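Local coordinates for CBS domain-containing predicted protein TM0935 (Thermotoga maritima, PDB 1O50) that is of unknown function but folds as a tandem pair of CBS domains, a module that in many relatives binds adenosine nucleotides and regulates partner domains or proteins, at residues 20-25 and 147-152; 45-50 and 141-146; 118-123 and 127-132. All coordinates share one frame; numbering follows the deposited sequence.

Interaction 1: residues 20-25 and 147-152; sequences KLISLK and ILLALW
L21 meets helix 144-153 and does most of the touching for 20-25, laying its side chain over L149 and A150, about one and a half turns into the helix. Its CB points at the helix and comes within 4.0 Å of L149 CD1. Further out, the methyl L21 CD1 reaches the CB of A150 at 4.1 Å, spanning two consecutive helix residues. Its CG stands anti to the carbonyl carbon (chi1 -67°), which carries the branch on past L149 towards A150. The partner does the reverse: L149 has CG anti to its backbone N (chi1 -166°), and this sends CD1 back towards the loop, where it also lies 4.2 Å from the carbonyl O of L21.

I22 follows, with the start of its side chain directed past the helix and its CG1 nearer, 4.2 Å from L149 CD1. That one methyl of L149 therefore sits against both loop residues. The contact is purely apolar and modest, about 157 Å² in all, and it lies near the surface. The CA atoms of L21 and L149 stay 7.8 Å apart, so it is mainly side chains that bridge the gap. The backbone N of I22 is hydrogen-bonded to the carboxylate of E146.

Beyond I22 the chain leaves this face, and L24 packs on D141, N143 and E146 on its way into strand 27-29. L43 of the second subunit packs on both I22 and L149. The contact joins the loop between helix 15-18 and strand 27-29, in the first CBS domain, to the last helix of the second, so the two halves of the CBS pair meet here. That helix is shared with the other subunit and with helix 114-124, against which I147 packs.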
ATOM      1  N   LYS A  20     -16.263  -4.470   7.833  1.00 37.74           N
ATOM      2  CA  LYS A  20     -16.958  -5.478   7.033  1.00 38.51           C
ATOM      3  C   LYS A  20     -17.429  -4.925   5.677  1.00 38.29           C
ATOM      4  O   LYS A  20     -18.143  -5.587   4.966  1.00 36.50           O
ATOM      5  CB  LYS A  20     -18.099  -6.080   7.828  1.00 39.74           C
ATOM      6  CG  LYS A  20     -17.797  -7.442   8.415  1.00 42.81           C
ATOM      7  CD  LYS A  20     -18.887  -7.823   9.375  1.00 46.62           C
ATOM      8  CE  LYS A  20     -18.977  -9.346   9.631  1.00 49.25           C
ATOM      9  NZ  LYS A  20     -20.070 -10.029   8.846  1.00 51.04           N
ATOM     10  N   LEU A  21     -16.962  -3.736   5.301  1.00 38.40           N
ATOM     11  CA  LEU A  21     -17.437  -3.086   4.077  1.00 39.87           C
ATOM     12  C   LEU A  21     -16.864  -3.770   2.812  1.00 40.93           C
ATOM     13  O   LEU A  21     -17.477  -3.715   1.748  1.00 41.08           O
ATOM     14  CB  LEU A  21     -17.086  -1.584   4.084  1.00 39.12           C
ATOM     15  CG  LEU A  21     -17.838  -0.764   5.145  1.00 38.32           C
ATOM     16  CD1 LEU A  21     -17.330   0.659   5.168  1.00 38.82           C
ATOM     17  CD2 LEU A  21     -19.302  -0.794   4.902  1.00 38.98           C
ATOM     18  N   ILE A  22     -15.687  -4.390   2.968  1.00 41.42           N
ATOM     19  CA  ILE A  22     -15.047  -5.274   1.985  1.00 41.06           C
ATOM     20  C   ILE A  22     -14.741  -6.596   2.716  1.00 41.35           C
ATOM     21  O   ILE A  22     -14.378  -6.608   3.909  1.00 40.04           O
ATOM     22  CB  ILE A  22     -13.746  -4.625   1.482  1.00 41.70           C
ATOM     23  CG1 ILE A  22     -14.001  -3.212   0.960  1.00 41.69           C
ATOM     24  CG2 ILE A  22     -13.056  -5.434   0.377  1.00 42.36           C
ATOM     25  CD1 ILE A  22     -12.690  -2.471   0.678  1.00 42.54           C
ATOM     26  N   SER A  23     -14.911  -7.701   2.006  1.00 41.59           N
ATOM     27  CA  SER A  23     -14.543  -9.017   2.511  1.00 42.98           C
ATOM     28  C   SER A  23     -13.031  -9.213   2.414  1.00 42.73           C
ATOM     29  O   SER A  23     -12.503  -9.481   1.325  1.00 43.33           O
ATOM     30  CB  SER A  23     -15.229 -10.119   1.715  1.00 43.65           C
ATOM     31  OG  SER A  23     -14.888 -11.378   2.270  1.00 47.19           O
ATOM     32  N   LEU A  24     -12.351  -9.028   3.543  1.00 41.88           N
ATOM     33  CA  LEU A  24     -10.919  -9.222   3.664  1.00 41.57           C
ATOM     34  C   LEU A  24     -10.674 -10.437   4.554  1.00 41.69           C
ATOM     35  O   LEU A  24     -11.407 -10.654   5.525  1.00 41.51           O
ATOM     36  CB  LEU A  24     -10.268  -8.005   4.306  1.00 41.60           C
ATOM     37  CG  LEU A  24     -10.507  -6.621   3.708  1.00 39.71           C
ATOM     38  CD1 LEU A  24      -9.784  -5.556   4.477  1.00 41.65           C
ATOM     39  CD2 LEU A  24     -10.036  -6.653   2.330  1.00 40.98           C
ATOM     40  N   LYS A  25      -9.646 -11.216   4.205  1.00 41.89           N
ATOM     41  CA  LYS A  25      -9.157 -12.338   5.031  1.00 42.73           C
ATOM     42  C   LYS A  25      -7.765 -11.988   5.480  1.00 41.46           C
ATOM     43  O   LYS A  25      -6.903 -11.791   4.624  1.00 41.67           O
ATOM     44  CB  LYS A  25      -9.064 -13.653   4.238  1.00 43.46           C
ATOM     45  CG  LYS A  25     -10.202 -13.919   3.215  1.00 48.93           C
ATOM     46  CD  LYS A  25      -9.781 -13.617   1.729  1.00 54.36           C
ATOM     47  CE  LYS A  25      -8.869 -14.730   1.136  1.00 56.44           C
ATOM     48  NZ  LYS A  25      -7.435 -14.612   1.592  1.00 57.98           N
ATOM     49  N   ILE A 147     -11.866   2.466   4.869  1.00 37.13           N
ATOM     50  CA  ILE A 147     -11.979   3.811   5.416  1.00 36.85           C
ATOM     51  C   ILE A 147     -12.364   4.773   4.320  1.00 36.52           C
ATOM     52  O   ILE A 147     -13.253   5.592   4.514  1.00 36.06           O
ATOM     53  CB  ILE A 147     -10.695   4.233   6.146  1.00 36.78           C
ATOM     54  CG1 ILE A 147     -10.452   3.340   7.360  1.00 36.73           C
ATOM     55  CG2 ILE A 147     -10.777   5.678   6.661  1.00 37.15           C
ATOM     56  CD1 ILE A 147      -9.272   3.718   8.173  1.00 37.58           C
ATOM     57  N   LEU A 148     -11.728   4.655   3.158  1.00 36.10           N
ATOM     58  CA  LEU A 148     -12.054   5.507   2.030  1.00 36.21           C
ATOM     59  C   LEU A 148     -13.483   5.333   1.551  1.00 35.85           C
ATOM     60  O   LEU A 148     -14.153   6.316   1.260  1.00 36.22           O
ATOM     61  CB  LEU A 148     -11.089   5.301   0.863  1.00 36.17           C
ATOM     62  CG  LEU A 148      -9.679   5.824   1.159  1.00 36.89           C
ATOM     63  CD1 LEU A 148      -8.679   5.407   0.046  1.00 38.71           C
ATOM     64  CD2 LEU A 148      -9.615   7.358   1.385  1.00 39.25           C
ATOM     65  N   LEU A 149     -13.919   4.085   1.470  1.00 34.35           N
ATOM     66  CA  LEU A 149     -15.259   3.749   1.086  1.00 34.27           C
ATOM     67  C   LEU A 149     -16.258   4.456   2.011  1.00 34.58           C
ATOM     68  O   LEU A 149     -17.151   5.158   1.554  1.00 34.78           O
ATOM     69  CB  LEU A 149     -15.424   2.238   1.169  1.00 34.11           C
ATOM     70  CG  LEU A 149     -16.667   1.605   0.506  1.00 31.74           C
ATOM     71  CD1 LEU A 149     -16.516   0.142   0.493  1.00 32.15           C
ATOM     72  CD2 LEU A 149     -18.044   2.022   1.190  1.00 32.32           C
ATOM     73  N   ALA A 150     -16.108   4.230   3.311  1.00 32.63           N
ATOM     74  CA  ALA A 150     -16.945   4.838   4.340  1.00 32.07           C
ATOM     75  C   ALA A 150     -17.057   6.335   4.192  1.00 32.49           C
ATOM     76  O   ALA A 150     -18.130   6.902   4.264  1.00 31.90           O
ATOM     77  CB  ALA A 150     -16.330   4.562   5.686  1.00 32.25           C
ATOM     78  N   LEU A 151     -15.913   6.980   4.024  1.00 32.21           N
ATOM     79  CA  LEU A 151     -15.870   8.434   4.024  1.00 32.59           C
ATOM     80  C   LEU A 151     -16.443   9.070   2.784  1.00 32.37           C
ATOM     81  O   LEU A 151     -17.161  10.059   2.888  1.00 32.95           O
ATOM     82  CB  LEU A 151     -14.457   8.915   4.249  1.00 32.38           C
ATOM     83  CG  LEU A 151     -13.912   8.640   5.659  1.00 32.04           C
ATOM     84  CD1 LEU A 151     -12.446   9.068   5.625  1.00 34.23           C
ATOM     85  CD2 LEU A 151     -14.691   9.343   6.745  1.00 33.47           C
ATOM     86  N   TRP A 152     -16.157   8.493   1.616  1.00 31.67           N
ATOM     87  CA  TRP A 152     -16.567   9.083   0.352  1.00 31.65           C
ATOM     88  C   TRP A 152     -17.854   8.559  -0.253  1.00 31.42           C
ATOM     89  O   TRP A 152     -18.440   9.237  -1.105  1.00 30.17           O
ATOM     90  CB  TRP A 152     -15.467   8.900  -0.671  1.00 32.84           C
ATOM     91  CG  TRP A 152     -14.273   9.777  -0.371  1.00 32.28           C
ATOM     92  CD1 TRP A 152     -13.107   9.364   0.158  1.00 34.86           C
ATOM     93  CD2 TRP A 152     -14.150  11.196  -0.568  1.00 34.10           C
ATOM     94  NE1 TRP A 152     -12.271  10.437   0.341  1.00 34.18           N
ATOM     95  CE2 TRP A 152     -12.889  11.567  -0.110  1.00 35.23           C
ATOM     96  CE3 TRP A 152     -14.987  12.190  -1.095  1.00 37.04           C
ATOM     97  CZ2 TRP A 152     -12.413  12.898  -0.171  1.00 35.77           C
ATOM     98  CZ3 TRP A 152     -14.527  13.497  -1.171  1.00 38.71           C
ATOM     99  CH2 TRP A 152     -13.253  13.839  -0.692  1.00 38.09           C
TER

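Interaction 2: residues 45-50 and 141-146; sequences DPVTRT and DLNSLE
R49 offers one face of its guanidinium to L145, whose CD2 lies 4.0 Å from R49 NH2, over the group's rim; the two side chains cross at about a right angle. V47 adds a looser touch, its CG2 4.5 Å from N143 ND2.

The polar link is a water. It donates to V47 O at 2.7 Å and accepts from N143 ND2 at 3.0 Å, joining the turn 45-48 to the start of helix 144-153. V47 O also takes a bond from R49 NH1 (3.0 Å, 145° at the hydrogen), folding the arginine back on its loop. The same NH1 donates to P46 O of the second subunit, and R49 NH1 there returns the bond to P46 O here. A leucine in place of R49 would probably leave V47 O and the other subunit's P46 O without this donor.

N143 is the N-cap: E146 N donates to N143 OD1 at 3.0 Å, and N143 N returns a bond to E146 OE1, which together make a capping box.

One amide thus caps the helix with its oxygen and holds the water with its nitrogen, and a buried cation is met by carbonyls and a methyl at the subunit interface.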
ATOM      1  N   ASP A  45      -3.014 -13.325  -2.568  1.00 36.71           N
ATOM      2  CA  ASP A  45      -4.048 -12.396  -2.154  1.00 36.65           C
ATOM      3  C   ASP A  45      -3.463 -10.973  -2.210  1.00 35.87           C
ATOM      4  O   ASP A  45      -3.138 -10.394  -1.162  1.00 33.73           O
ATOM      5  CB  ASP A  45      -4.487 -12.726  -0.719  1.00 37.50           C
ATOM      6  CG  ASP A  45      -5.785 -12.014  -0.326  1.00 40.42           C
ATOM      7  OD1 ASP A  45      -6.592 -11.677  -1.231  1.00 41.45           O
ATOM      8  OD2 ASP A  45      -6.055 -11.733   0.863  1.00 43.84           O
ATOM      9  N   PRO A  46      -3.247 -10.460  -3.429  1.00 34.68           N
ATOM     10  CA  PRO A  46      -2.472  -9.235  -3.626  1.00 35.68           C
ATOM     11  C   PRO A  46      -3.046  -7.903  -3.095  1.00 35.53           C
ATOM     12  O   PRO A  46      -2.341  -6.907  -3.130  1.00 35.45           O
ATOM     13  CB  PRO A  46      -2.248  -9.216  -5.164  1.00 35.31           C
ATOM     14  CG  PRO A  46      -3.241 -10.089  -5.743  1.00 35.67           C
ATOM     15  CD  PRO A  46      -3.591 -11.087  -4.710  1.00 35.98           C
ATOM     16  N   VAL A  47      -4.267  -7.915  -2.586  1.00 35.76           N
ATOM     17  CA  VAL A  47      -4.862  -6.813  -1.847  1.00 36.03           C
ATOM     18  C   VAL A  47      -4.156  -6.640  -0.504  1.00 35.72           C
ATOM     19  O   VAL A  47      -4.233  -5.569   0.136  1.00 36.15           O
ATOM     20  CB  VAL A  47      -6.438  -7.066  -1.680  1.00 36.13           C
ATOM     21  CG1 VAL A  47      -6.776  -8.128  -0.662  1.00 38.01           C
ATOM     22  CG2 VAL A  47      -7.196  -5.802  -1.398  1.00 39.12           C
ATOM     23  N   THR A  48      -3.431  -7.684  -0.097  1.00 35.26           N
ATOM     24  CA  THR A  48      -2.872  -7.773   1.219  1.00 34.03           C
ATOM     25  C   THR A  48      -1.859  -6.668   1.345  1.00 35.22           C
ATOM     26  O   THR A  48      -1.040  -6.494   0.464  1.00 35.50           O
ATOM     27  CB  THR A  48      -2.166  -9.102   1.381  1.00 34.82           C
ATOM     28  OG1 THR A  48      -3.097 -10.186   1.372  1.00 34.88           O
ATOM     29  CG2 THR A  48      -1.514  -9.239   2.718  1.00 32.97           C
ATOM     30  N   ARG A  49      -1.911  -5.936   2.447  1.00 36.25           N
ATOM     31  CA  ARG A  49      -1.012  -4.797   2.644  1.00 35.92           C
ATOM     32  C   ARG A  49      -0.189  -4.934   3.908  1.00 35.46           C
ATOM     33  O   ARG A  49       0.859  -4.262   4.056  1.00 34.84           O
ATOM     34  CB  ARG A  49      -1.792  -3.460   2.571  1.00 36.89           C
ATOM     35  CG  ARG A  49      -2.109  -3.034   1.117  1.00 40.46           C
ATOM     36  CD  ARG A  49      -3.297  -2.116   1.077  1.00 43.27           C
ATOM     37  NE  ARG A  49      -3.461  -1.386  -0.171  1.00 41.34           N
ATOM     38  CZ  ARG A  49      -4.155  -1.777  -1.209  1.00 42.24           C
ATOM     39  NH1 ARG A  49      -4.736  -2.976  -1.240  1.00 39.05           N
ATOM     40  NH2 ARG A  49      -4.269  -0.949  -2.240  1.00 40.99           N
ATOM     41  N   THR A  50      -0.649  -5.777   4.809  1.00 34.36           N
ATOM     42  CA  THR A  50       0.065  -6.093   6.032  1.00 36.79           C
ATOM     43  C   THR A  50      -0.106  -7.600   6.332  1.00 36.69           C
ATOM     44  O   THR A  50      -1.244  -8.129   6.347  1.00 37.73           O
ATOM     45  CB  THR A  50      -0.426  -5.245   7.236  1.00 36.95           C
ATOM     46  OG1 THR A  50      -0.382  -3.824   6.947  1.00 38.41           O
ATOM     47  CG2 THR A  50       0.548  -5.412   8.430  1.00 37.13           C
ATOM     48  N   ASP A 141     -10.472  -7.604  10.332  1.00 37.84           N
ATOM     49  CA  ASP A 141      -9.411  -6.899   9.601  1.00 37.81           C
ATOM     50  C   ASP A 141      -9.893  -5.501   9.145  1.00 36.46           C
ATOM     51  O   ASP A 141     -11.079  -5.275   8.919  1.00 36.05           O
ATOM     52  CB  ASP A 141      -9.033  -7.780   8.384  1.00 38.06           C
ATOM     53  CG  ASP A 141      -7.670  -7.526   7.860  1.00 38.03           C
ATOM     54  OD1 ASP A 141      -6.779  -7.090   8.633  1.00 38.91           O
ATOM     55  OD2 ASP A 141      -7.420  -7.696   6.644  1.00 41.91           O
ATOM     56  N   LEU A 142      -8.969  -4.565   8.988  1.00 35.80           N
ATOM     57  CA  LEU A 142      -9.316  -3.225   8.508  1.00 35.14           C
ATOM     58  C   LEU A 142      -8.299  -2.747   7.524  1.00 34.98           C
ATOM     59  O   LEU A 142      -7.154  -2.841   7.826  1.00 35.87           O
ATOM     60  CB  LEU A 142      -9.341  -2.244   9.691  1.00 35.38           C
ATOM     61  CG  LEU A 142      -9.764  -0.803   9.399  1.00 34.56           C
ATOM     62  CD1 LEU A 142     -11.196  -0.700   8.919  1.00 36.54           C
ATOM     63  CD2 LEU A 142      -9.581   0.052  10.632  1.00 35.61           C
ATOM     64  N   ASN A 143      -8.694  -2.219   6.368  1.00 35.08           N
ATOM     65  CA  ASN A 143      -7.728  -1.567   5.477  1.00 34.52           C
ATOM     66  C   ASN A 143      -8.103  -0.174   5.078  1.00 33.88           C
ATOM     67  O   ASN A 143      -9.197   0.295   5.331  1.00 33.40           O
ATOM     68  CB  ASN A 143      -7.386  -2.460   4.251  1.00 35.59           C
ATOM     69  CG  ASN A 143      -8.469  -2.529   3.201  1.00 35.31           C
ATOM     70  OD1 ASN A 143      -9.500  -1.866   3.276  1.00 38.65           O
ATOM     71  ND2 ASN A 143      -8.225  -3.327   2.176  1.00 35.68           N
ATOM     72  N   SER A 144      -7.138   0.532   4.491  1.00 35.15           N
ATOM     73  CA  SER A 144      -7.363   1.892   4.050  1.00 35.69           C
ATOM     74  C   SER A 144      -8.534   2.040   3.065  1.00 36.83           C
ATOM     75  O   SER A 144      -9.217   3.040   3.053  1.00 35.66           O
ATOM     76  CB  SER A 144      -6.067   2.450   3.431  1.00 36.49           C
ATOM     77  OG  SER A 144      -5.635   1.685   2.320  1.00 37.74           O
ATOM     78  N   LEU A 145      -8.804   1.019   2.264  1.00 38.28           N
ATOM     79  CA  LEU A 145      -9.819   1.140   1.263  1.00 37.86           C
ATOM     80  C   LEU A 145     -11.200   1.174   1.923  1.00 37.96           C
ATOM     81  O   LEU A 145     -12.094   1.859   1.452  1.00 37.85           O
ATOM     82  CB  LEU A 145      -9.728  -0.019   0.252  1.00 38.84           C
ATOM     83  CG  LEU A 145      -8.355  -0.357  -0.363  1.00 38.28           C
ATOM     84  CD1 LEU A 145      -8.562  -1.348  -1.508  1.00 36.55           C
ATOM     85  CD2 LEU A 145      -7.588   0.856  -0.825  1.00 39.11           C
ATOM     86  N   GLU A 146     -11.371   0.406   2.995  1.00 37.53           N
ATOM     87  CA  GLU A 146     -12.609   0.436   3.763  1.00 37.05           C
ATOM     88  C   GLU A 146     -12.901   1.811   4.362  1.00 37.08           C
ATOM     89  O   GLU A 146     -14.042   2.248   4.376  1.00 37.35           O
ATOM     90  CB  GLU A 146     -12.576  -0.631   4.832  1.00 35.56           C
ATOM     91  CG  GLU A 146     -12.675  -2.007   4.207  1.00 35.17           C
ATOM     92  CD  GLU A 146     -12.536  -3.108   5.224  1.00 33.19           C
ATOM     93  OE1 GLU A 146     -11.752  -2.959   6.169  1.00 30.63           O
ATOM     94  OE2 GLU A 146     -13.231  -4.116   5.064  1.00 34.34           O
TER
HETATM   95  O   HOH W   1      -5.744  -5.087   2.322  1.00 21.92           O

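Interaction 3: residues 118-123 and 127-132; sequences LKLMID and QEMPVV
M129 thrusts its thioether from strand 128-132 into the angle between L120 and M121 on helix 114-124. Its last torsion turns back (chi3 -60°), so sulfur and methyl face different partners. M129 SD lies against L120, 3.9 Å from its CB and 4.2 Å from its CD1, the two side chains crossing at about a right angle. M129 CE turns to M121 instead, 3.7 Å from that residue's CG and 3.7 Å from its CE. Here the side chains meet at a slant, and the M129 methyl nestles between the two carbons flanking the sulfur of M121.

M121 is stretched out, its chain extended beyond CG, and runs across to the start of the other segment, where its SD approaches the CA of Q127 at 4.1 Å. The helix-to-strand step is short, only three residues lying between the segments, and it belongs to the second CBS domain: helix 114-124 leads into strand 128-132, which pairs antiparallel with strand 138-143 before helix 144-153 follows, the alpha-beta-beta-alpha part of the beta-alpha-beta-beta-alpha CBS motif. The methionines fill the space between the first of these helices and its sheet.

Q127 contributes its backbone; its CB sets off away from the helix, and the amide oxygen is hydrogen-bonded to S144 OG. M121 also touches helix 144-153, its CE at I147 and its sulfur near S144, while V108 packs on L120 and M129. On the side of helix 114-124 packed by F79 of the second subunit, K119 NZ forms a salt bridge with D123 OD2 one turn on, its hydrogen bond weak.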
ATOM      1  N   LEU A 118      -7.550   5.694  11.502  1.00 39.27           N
ATOM      2  CA  LEU A 118      -6.945   6.432  10.387  1.00 38.90           C
ATOM      3  C   LEU A 118      -5.668   7.097  10.869  1.00 37.79           C
ATOM      4  O   LEU A 118      -4.677   7.124  10.151  1.00 39.00           O
ATOM      5  CB  LEU A 118      -7.940   7.479   9.818  1.00 39.14           C
ATOM      6  CG  LEU A 118      -7.427   8.417   8.700  1.00 41.47           C
ATOM      7  CD1 LEU A 118      -8.515   8.866   7.752  1.00 41.80           C
ATOM      8  CD2 LEU A 118      -6.739   9.673   9.283  1.00 43.12           C
ATOM      9  N   LYS A 119      -5.678   7.636  12.076  1.00 37.26           N
ATOM     10  CA  LYS A 119      -4.492   8.260  12.648  1.00 36.87           C
ATOM     11  C   LYS A 119      -3.365   7.248  12.790  1.00 36.51           C
ATOM     12  O   LYS A 119      -2.233   7.536  12.466  1.00 35.64           O
ATOM     13  CB  LYS A 119      -4.792   8.880  14.004  1.00 36.84           C
ATOM     14  CG  LYS A 119      -3.576   9.479  14.688  1.00 39.30           C
ATOM     15  CD  LYS A 119      -3.880   9.925  16.124  1.00 41.41           C
ATOM     16  CE  LYS A 119      -2.605  10.300  16.877  1.00 43.75           C
ATOM     17  NZ  LYS A 119      -2.041  11.607  16.426  1.00 45.42           N
ATOM     18  N   LEU A 120      -3.702   6.063  13.275  1.00 36.64           N
ATOM     19  CA  LEU A 120      -2.750   4.954  13.414  1.00 36.41           C
ATOM     20  C   LEU A 120      -2.158   4.557  12.084  1.00 35.25           C
ATOM     21  O   LEU A 120      -0.963   4.351  11.969  1.00 35.71           O
ATOM     22  CB  LEU A 120      -3.445   3.719  14.034  1.00 36.69           C
ATOM     23  CG  LEU A 120      -3.727   3.817  15.538  1.00 35.71           C
ATOM     24  CD1 LEU A 120      -4.597   2.622  15.952  1.00 35.87           C
ATOM     25  CD2 LEU A 120      -2.444   3.867  16.367  1.00 37.20           C
ATOM     26  N   MET A 121      -3.001   4.404  11.082  1.00 34.99           N
ATOM     27  CA  MET A 121      -2.518   4.076   9.778  1.00 34.46           C
ATOM     28  C   MET A 121      -1.517   5.082   9.308  1.00 34.47           C
ATOM     29  O   MET A 121      -0.430   4.727   8.877  1.00 33.85           O
ATOM     30  CB  MET A 121      -3.651   4.023   8.785  1.00 35.10           C
ATOM     31  CG  MET A 121      -4.451   2.777   8.899  1.00 33.77           C
ATOM     32  SD  MET A 121      -5.535   2.520   7.523  1.00 37.66           S
ATOM     33  CE  MET A 121      -6.467   1.260   8.273  1.00 33.98           C
ATOM     34  N   ILE A 122      -1.891   6.343   9.385  1.00 35.55           N
ATOM     35  CA  ILE A 122      -1.014   7.406   8.902  1.00 35.57           C
ATOM     36  C   ILE A 122       0.295   7.516   9.687  1.00 36.25           C
ATOM     37  O   ILE A 122       1.379   7.558   9.090  1.00 36.78           O
ATOM     38  CB  ILE A 122      -1.772   8.736   8.848  1.00 35.00           C
ATOM     39  CG1 ILE A 122      -2.811   8.679   7.715  1.00 35.78           C
ATOM     40  CG2 ILE A 122      -0.784   9.871   8.540  1.00 34.95           C
ATOM     41  CD1 ILE A 122      -3.917   9.735   7.794  1.00 35.81           C
ATOM     42  N   ASP A 123       0.202   7.588  11.017  1.00 36.98           N
ATOM     43  CA  ASP A 123       1.381   7.725  11.875  1.00 37.68           C
ATOM     44  C   ASP A 123       2.416   6.589  11.699  1.00 37.99           C
ATOM     45  O   ASP A 123       3.612   6.826  11.777  1.00 37.94           O
ATOM     46  CB  ASP A 123       0.964   7.778  13.361  1.00 38.40           C
ATOM     47  CG  ASP A 123       0.309   9.082  13.766  1.00 40.20           C
ATOM     48  OD1 ASP A 123       0.188  10.043  12.977  1.00 42.85           O
ATOM     49  OD2 ASP A 123      -0.097   9.248  14.911  1.00 43.01           O
ATOM     50  N   GLN A 127      -1.402   0.438   5.858  1.00 36.63           N
ATOM     51  CA  GLN A 127      -2.739   0.478   5.276  1.00 35.96           C
ATOM     52  C   GLN A 127      -3.618  -0.754   5.584  1.00 36.31           C
ATOM     53  O   GLN A 127      -4.625  -1.010   4.896  1.00 37.42           O
ATOM     54  CB  GLN A 127      -2.618   0.695   3.762  1.00 35.90           C
ATOM     55  CG  GLN A 127      -1.924   2.012   3.448  1.00 35.87           C
ATOM     56  CD  GLN A 127      -2.036   2.451   2.039  1.00 33.64           C
ATOM     57  OE1 GLN A 127      -3.082   2.337   1.456  1.00 38.13           O
ATOM     58  NE2 GLN A 127      -0.966   3.054   1.497  1.00 36.71           N
ATOM     59  N   GLU A 128      -3.252  -1.537   6.598  1.00 35.95           N
ATOM     60  CA  GLU A 128      -4.055  -2.716   6.980  1.00 35.26           C
ATOM     61  C   GLU A 128      -3.644  -3.070   8.371  1.00 36.33           C
ATOM     62  O   GLU A 128      -2.451  -3.105   8.696  1.00 35.81           O
ATOM     63  CB  GLU A 128      -3.820  -3.913   6.079  1.00 35.64           C
ATOM     64  CG  GLU A 128      -4.793  -5.052   6.298  1.00 32.89           C
ATOM     65  CD  GLU A 128      -4.551  -6.275   5.444  1.00 39.51           C
ATOM     66  OE1 GLU A 128      -3.657  -6.249   4.618  1.00 38.76           O
ATOM     67  OE2 GLU A 128      -5.288  -7.287   5.576  1.00 41.52           O
ATOM     68  N   MET A 129      -4.646  -3.285   9.203  1.00 36.46           N
ATOM     69  CA  MET A 129      -4.455  -3.505  10.613  1.00 36.58           C
ATOM     70  C   MET A 129      -5.407  -4.571  10.995  1.00 37.11           C
ATOM     71  O   MET A 129      -6.500  -4.627  10.452  1.00 35.76           O
ATOM     72  CB  MET A 129      -4.841  -2.271  11.420  1.00 37.67           C
ATOM     73  CG  MET A 129      -3.768  -1.306  11.592  1.00 41.19           C
ATOM     74  SD  MET A 129      -4.165   0.097  12.658  1.00 45.41           S
ATOM     75  CE  MET A 129      -5.449   0.718  11.768  1.00 44.24           C
ATOM     76  N   PRO A 130      -5.049  -5.381  11.999  1.00 38.23           N
ATOM     77  CA  PRO A 130      -5.955  -6.411  12.483  1.00 37.66           C
ATOM     78  C   PRO A 130      -6.860  -5.814  13.536  1.00 37.59           C
ATOM     79  O   PRO A 130      -6.491  -4.838  14.175  1.00 35.99           O
ATOM     80  CB  PRO A 130      -4.993  -7.425  13.102  1.00 38.20           C
ATOM     81  CG  PRO A 130      -3.912  -6.594  13.655  1.00 37.63           C
ATOM     82  CD  PRO A 130      -3.781  -5.398  12.756  1.00 38.08           C
ATOM     83  N   VAL A 131      -8.042  -6.403  13.698  1.00 37.64           N
ATOM     84  CA  VAL A 131      -8.956  -6.048  14.766  1.00 38.30           C
ATOM     85  C   VAL A 131      -8.876  -7.190  15.764  1.00 39.12           C
ATOM     86  O   VAL A 131      -9.040  -8.347  15.405  1.00 39.60           O
ATOM     87  CB  VAL A 131     -10.401  -5.867  14.239  1.00 38.20           C
ATOM     88  CG1 VAL A 131     -11.319  -5.414  15.334  1.00 37.23           C
ATOM     89  CG2 VAL A 131     -10.402  -4.882  13.030  1.00 37.61           C
ATOM     90  N   VAL A 132      -8.592  -6.862  17.014  1.00 40.25           N
ATOM     91  CA  VAL A 132      -8.309  -7.876  18.003  1.00 40.84           C
ATOM     92  C   VAL A 132      -9.316  -7.776  19.135  1.00 41.80           C
ATOM     93  O   VAL A 132      -9.914  -6.722  19.360  1.00 41.43           O
ATOM     94  CB  VAL A 132      -6.850  -7.782  18.572  1.00 41.11           C
ATOM     95  CG1 VAL A 132      -5.818  -7.832  17.451  1.00 40.86           C
ATOM     96  CG2 VAL A 132      -6.641  -6.527  19.447  1.00 41.20           C
TER

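In the fold
From the N terminus, 20-25 is reached first and finds its partner in interaction 1 only at helix 144-153, so interaction 1 closes the widest loop, across 121 residues. Inside it, 45-50 pairs with 141-146 in interaction 2, and inside that lies interaction 3, a local closure between helix 114-124 and strand 128-132. The three nest and none cross. Interactions 1 and 2 bring parts of the first CBS domain onto the last strand and helix of the second, both using helix 144-153, whereas interaction 3 builds the second domain itself. Strands 128-132 and 138-143, neighbours in one sheet, join interactions 2 and 3, and all three contacts reach the second subunit.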